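Local coordinates for oxysterol-binding protein homolog 1 (Saccharomyces cerevisiae, PDB 5H28) that carries sterols and other lipids between membranes through the cytosol, its ankyrin repeats targeting it to the nucleus-vacuole junction by binding NVJ1, at residues T238-A241 and I242-L246; L13-S17 and F18-Q22. All coordinates share one frame; numbering follows the deposited sequence.

Interaction 1 (T238-A241 and I242-L246); sequences TKIA and IDIEL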
loop_
_atom_site.group_PDB
_atom_site.type_symbol
_atom_site.label_atom_id
_atom_site.label_comp_id
_atom_site.label_asym_id
_atom_site.label_seq_id
_atom_site.Cartn_x
_atom_site.Cartn_y
_atom_site.Cartn_z
ATOM N N THR A 238 28.547 9.148 31.427
ATOM C CA THR A 238 28.917 8.593 30.131
ATOM C C THR A 238 28.674 7.102 29.917
ATOM O O THR A 238 28.317 6.689 28.813
ATOM C CB THR A 238 30.401 8.882 29.807
ATOM O OG1 THR A 238 31.239 8.245 30.775
ATOM C CG2 THR A 238 30.665 10.380 29.821
ATOM N N LYS A 239 28.841 6.288 30.953
ATOM C CA LYS A 239 28.665 4.850 30.781
ATOM C C LYS A 239 27.223 4.357 30.678
ATOM O O LYS A 239 26.981 3.183 30.396
ATOM C CB LYS A 239 29.435 4.108 31.876
ATOM C CG LYS A 239 30.938 4.407 31.835
ATOM C CD LYS A 239 31.539 4.074 30.461
ATOM C CE LYS A 239 32.993 4.521 30.340
ATOM N NZ LYS A 239 33.133 6.004 30.339
ATOM N N ILE A 240 26.265 5.252 30.891
ATOM C CA ILE A 240 24.850 4.902 30.773
ATOM C C ILE A 240 24.134 5.973 29.954
ATOM O O ILE A 240 22.908 6.076 29.985
ATOM C CB ILE A 240 24.149 4.779 32.148
ATOM C CG1 ILE A 240 24.352 6.060 32.962
ATOM C CG2 ILE A 240 24.679 3.564 32.896
ATOM C CD1 ILE A 240 23.527 6.104 34.231
ATOM N N ALA A 241 24.907 6.754 29.202
ATOM C CA ALA A 241 24.356 7.828 28.382
ATOM C C ALA A 241 23.316 7.361 27.367
ATOM O O ALA A 241 22.287 8.013 27.189
ATOM C CB ALA A 241 25.482 8.568 27.666
ATOM N N ILE A 242 23.576 6.241 26.702
ATOM C CA ILE A 242 22.637 5.723 25.712
ATOM C C ILE A 242 21.304 5.357 26.354
ATOM O O ILE A 242 20.242 5.630 25.798
ATOM C CB ILE A 242 23.216 4.484 24.988
ATOM C CG1 ILE A 242 24.355 4.918 24.063
ATOM C CG2 ILE A 242 22.122 3.771 24.196
ATOM C CD1 ILE A 242 25.048 3.769 23.362
ATOM N N ASP A 243 21.367 4.751 27.532
ATOM C CA ASP A 243 20.167 4.346 28.249
ATOM C C ASP A 243 19.374 5.571 28.687
ATOM O O ASP A 243 18.143 5.579 28.635
ATOM C CB ASP A 243 20.573 3.495 29.443
ATOM C CG ASP A 243 21.467 2.342 29.035
ATOM O OD1 ASP A 243 20.958 1.393 28.403
ATOM O OD2 ASP A 243 22.682 2.399 29.318
ATOM N N ILE A 244 20.082 6.608 29.115
ATOM C CA ILE A 244 19.420 7.834 29.525
ATOM C C ILE A 244 18.748 8.464 28.305
ATOM O O ILE A 244 17.606 8.919 28.383
ATOM C CB ILE A 244 20.428 8.832 30.143
ATOM C CG1 ILE A 244 20.940 8.280 31.477
ATOM C CG2 ILE A 244 19.767 10.186 30.348
ATOM C CD1 ILE A 244 22.040 9.110 32.107
ATOM N N GLU A 245 19.455 8.481 27.178
ATOM C CA GLU A 245 18.920 9.048 25.945
ATOM C C GLU A 245 17.657 8.300 25.534
ATOM O O GLU A 245 16.650 8.904 25.161
ATOM C CB GLU A 245 19.956 8.946 24.819
ATOM C CG GLU A 245 19.562 9.692 23.544
ATOM C CD GLU A 245 20.517 9.453 22.382
ATOM O OE1 GLU A 245 21.710 9.181 22.625
ATOM O OE2 GLU A 245 20.072 9.556 21.221
ATOM N N LEU A 246 17.718 6.977 25.613
ATOM C CA LEU A 246 16.598 6.128 25.241
ATOM C C LEU A 246 15.387 6.361 26.149
ATOM O O LEU A 246 14.247 6.423 25.679
ATOM C CB LEU A 246 17.036 4.662 25.294
ATOM C CG LEU A 246 16.119 3.630 24.644
ATOM C CD1 LEU A 246 15.814 4.039 23.213
ATOM C CD2 LEU A 246 16.791 2.266 24.679
HETATM O O HOH W 1 26.303 4.644 26.984
HETATM O O HOH W 2 24.939 1.160 29.669
HETATM O O HOH W 3 23.419 9.191 24.689
#

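Interaction 2 (L13-S17 and F18-Q22); sequences LRQGS and FPNLQ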
loop_
_atom_site.group_PDB
_atom_site.type_symbol
_atom_site.label_atom_id
_atom_site.label_comp_id
_atom_site.label_asym_id
_atom_site.label_seq_id
_atom_site.Cartn_x
_atom_site.Cartn_y
_atom_site.Cartn_z
ATOM N N LEU A 13 -12.860 -0.955 -27.029
ATOM C CA LEU A 13 -12.556 -1.982 -26.043
ATOM C C LEU A 13 -13.340 -3.263 -26.300
ATOM O O LEU A 13 -12.792 -4.362 -26.169
ATOM C CB LEU A 13 -12.831 -1.455 -24.629
ATOM C CG LEU A 13 -11.876 -0.354 -24.142
ATOM C CD1 LEU A 13 -12.396 0.248 -22.850
ATOM C CD2 LEU A 13 -10.478 -0.923 -23.932
ATOM N N ARG A 14 -14.610 -3.133 -26.674
ATOM C CA ARG A 14 -15.427 -4.311 -26.942
ATOM C C ARG A 14 -14.893 -5.092 -28.132
ATOM O O ARG A 14 -14.969 -6.322 -28.158
ATOM C CB ARG A 14 -16.887 -3.929 -27.206
ATOM C CG ARG A 14 -17.611 -3.329 -26.016
ATOM C CD ARG A 14 -19.118 -3.380 -26.213
ATOM N NE ARG A 14 -19.827 -2.594 -25.208
ATOM C CZ ARG A 14 -20.000 -1.278 -25.277
ATOM N NH1 ARG A 14 -20.652 -0.642 -24.312
ATOM N NH2 ARG A 14 -19.536 -0.600 -26.319
ATOM N N GLN A 15 -14.354 -4.380 -29.117
ATOM C CA GLN A 15 -13.810 -5.035 -30.298
ATOM C C GLN A 15 -12.612 -5.912 -29.949
ATOM O O GLN A 15 -12.269 -6.831 -30.689
ATOM C CB GLN A 15 -13.440 -4.001 -31.361
ATOM C CG GLN A 15 -14.609 -3.656 -32.270
ATOM C CD GLN A 15 -14.259 -2.618 -33.312
ATOM O OE1 GLN A 15 -13.207 -2.690 -33.948
ATOM N NE2 GLN A 15 -15.148 -1.651 -33.504
ATOM N N GLY A 16 -11.973 -5.610 -28.823
ATOM C CA GLY A 16 -10.860 -6.414 -28.346
ATOM C C GLY A 16 -9.477 -6.379 -28.975
ATOM O O GLY A 16 -8.680 -7.281 -28.719
ATOM N N SER A 17 -9.170 -5.374 -29.786
ATOM C CA SER A 17 -7.845 -5.287 -30.397
ATOM C C SER A 17 -7.003 -4.202 -29.736
ATOM O O SER A 17 -7.350 -3.023 -29.799
ATOM C CB SER A 17 -7.965 -4.985 -31.893
ATOM O OG SER A 17 -6.703 -4.642 -32.442
ATOM N N PHE A 18 -5.896 -4.581 -29.101
ATOM C CA PHE A 18 -5.064 -3.562 -28.475
ATOM C C PHE A 18 -4.421 -2.654 -29.522
ATOM O O PHE A 18 -4.393 -1.439 -29.352
ATOM C CB PHE A 18 -3.971 -4.170 -27.593
ATOM C CG PHE A 18 -3.146 -3.137 -26.880
ATOM C CD1 PHE A 18 -3.714 -2.341 -25.889
ATOM C CD2 PHE A 18 -1.821 -2.915 -27.238
ATOM C CE1 PHE A 18 -2.972 -1.334 -25.268
ATOM C CE2 PHE A 18 -1.076 -1.914 -26.625
ATOM C CZ PHE A 18 -1.650 -1.124 -25.639
ATOM N N PRO A 19 -3.883 -3.226 -30.614
ATOM C CA PRO A 19 -3.270 -2.359 -31.625
ATOM C C PRO A 19 -4.242 -1.276 -32.104
ATOM O O PRO A 19 -3.859 -0.119 -32.291
ATOM C CB PRO A 19 -2.893 -3.341 -32.729
ATOM C CG PRO A 19 -2.531 -4.562 -31.959
ATOM C CD PRO A 19 -3.641 -4.646 -30.927
ATOM N N ASN A 20 -5.501 -1.659 -32.293
ATOM C CA ASN A 20 -6.530 -0.721 -32.737
ATOM C C ASN A 20 -6.801 0.342 -31.670
ATOM O O ASN A 20 -6.979 1.520 -31.982
ATOM C CB ASN A 20 -7.819 -1.481 -33.062
ATOM C CG ASN A 20 -8.962 -0.563 -33.441
ATOM O OD1 ASN A 20 -8.911 0.134 -34.457
ATOM N ND2 ASN A 20 -10.009 -0.559 -32.623
ATOM N N LEU A 21 -6.837 -0.084 -30.410
ATOM C CA LEU A 21 -7.068 0.830 -29.296
ATOM C C LEU A 21 -5.936 1.853 -29.219
ATOM O O LEU A 21 -6.171 3.050 -29.067
ATOM C CB LEU A 21 -7.140 0.048 -27.980
ATOM C CG LEU A 21 -7.186 0.891 -26.701
ATOM C CD1 LEU A 21 -8.499 1.653 -26.632
ATOM C CD2 LEU A 21 -7.028 -0.007 -25.482
ATOM N N GLN A 22 -4.706 1.362 -29.327
ATOM C CA GLN A 22 -3.518 2.202 -29.265
ATOM C C GLN A 22 -3.565 3.293 -30.331
ATOM O O GLN A 22 -3.268 4.458 -30.054
ATOM C CB GLN A 22 -2.280 1.324 -29.448
ATOM C CG GLN A 22 -0.954 2.018 -29.225
ATOM C CD GLN A 22 0.187 1.024 -29.108
ATOM O OE1 GLN A 22 0.366 0.168 -29.972
ATOM N NE2 GLN A 22 0.961 1.132 -28.036
HETATM O O HOH W 4 -5.230 -7.498 -28.735
HETATM O O HOH W 5 -10.093 -2.618 -30.611
#

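Interaction 1 (T238-A241 and I242-L246)
Ile240 holds CG1 between its own backbone N and carbonyl carbon (chi1 54°), and Ile244, one turn further on, stretches out its CG1-CD1 arm (chi2 174°); together these settings bring Ile240 CG1 to 3.9 Å from Ile244 CD1. The two side chains run at a slant to one another. Ile244 CG1 also lies 3.3 Å from Ile240 O, beside the carbonyl. That oxygen accepts from Ile244 N at 3.0 Å, with the donor close to the line of the carbonyl bond. The next rung follows at once: Glu245 N gives its hydrogen to the oxygen of Ala241, the first residue of the helix, and a water that donates to Glu245 OE1 also reaches Ala241 O weakly.

Ile240 stands at the N-cap position, and its aliphatic side chain has no acceptor to offer the amides of the first turn. For one of them, Ile242 N, a water is the acceptor, at 3.2 Å. A second water ties the carboxylate of Asp243 back to the loop, donating to Asp243 OD2 at 2.6 Å and to Lys239 O. Asp243 OD1 is held in a salt bridge by Arg197, and Glu245 OE2 by Arg203, so both acids tie helix 241-256 to helix 199-207 and the loop before it. Asp243, in the first turn, probably also gains from the positive end of the helix dipole. The arrangement is a helix N-terminus whose N-cap residue provides no side-chain cap, opening the last helix of the ankyrin domain.

Interaction 2 (L13-S17 and F18-Q22)
Ser17 O is gripped twice: Leu21 N donates to it at 3.0 Å, and a water donates to it at 2.9 Å while accepting from Asn20 ND2. This is a serine N-cap in a helical hairpin, the antiparallel helix pair familiar from ankyrin domains, in which helix 2-15 ends and helix 18-28 begins almost at once. The side chain of Ser17 supplies the capping bond. With OG anti to the backbone N (chi1 169°), the hydroxyl oxygen faces the opening turn and accepts from Asn20 N at 3.2 Å, the N-H pointing fairly straight at it (159°). Serine suits the place, being short enough to fold back on the amide of Asn20 in the first turn of the new helix.

Gly16 leaves the first helix with positive phi (74°), a conformation that is strained for residues bearing a CB and easy for glycine. Pro19, in the first turn, has no N-H to leave without a partner, and its ring carbon CD sits 3.4 Å from Ser17 OG.

On the inner side of the hairpin Leu13 and Leu21 meet between the two helices. Leu13 also packs on Val56 and Ala48, and Leu21 on Ile60. Phe18 turns its ring to His63 and Trp64. Across the two helices the leucines touch through one methyl each, Leu13 CD2 lying 3.9 Å from Leu21 CD2.

In the fold
Interactions 1 and 2 lie on opposite sides of the chain's centre, their own centres 66 Å apart and their nearest atoms about 52 Å apart. Both contain the start of a helix, and interaction 2 the end of another as well. In 13-17 with 18-22 a serine hydroxyl caps the new helix directly, whereas in 238-241 with 242-246 an isoleucine occupies the N-cap position and a water accepts from an early amide. Interaction 1 opens the last helix of this elongated, all-helical domain. The ankyrin repeats serve NVJ1 binding, but nothing places either contact at that interface, and the lipid-binding domain of the protein is not part of this chain.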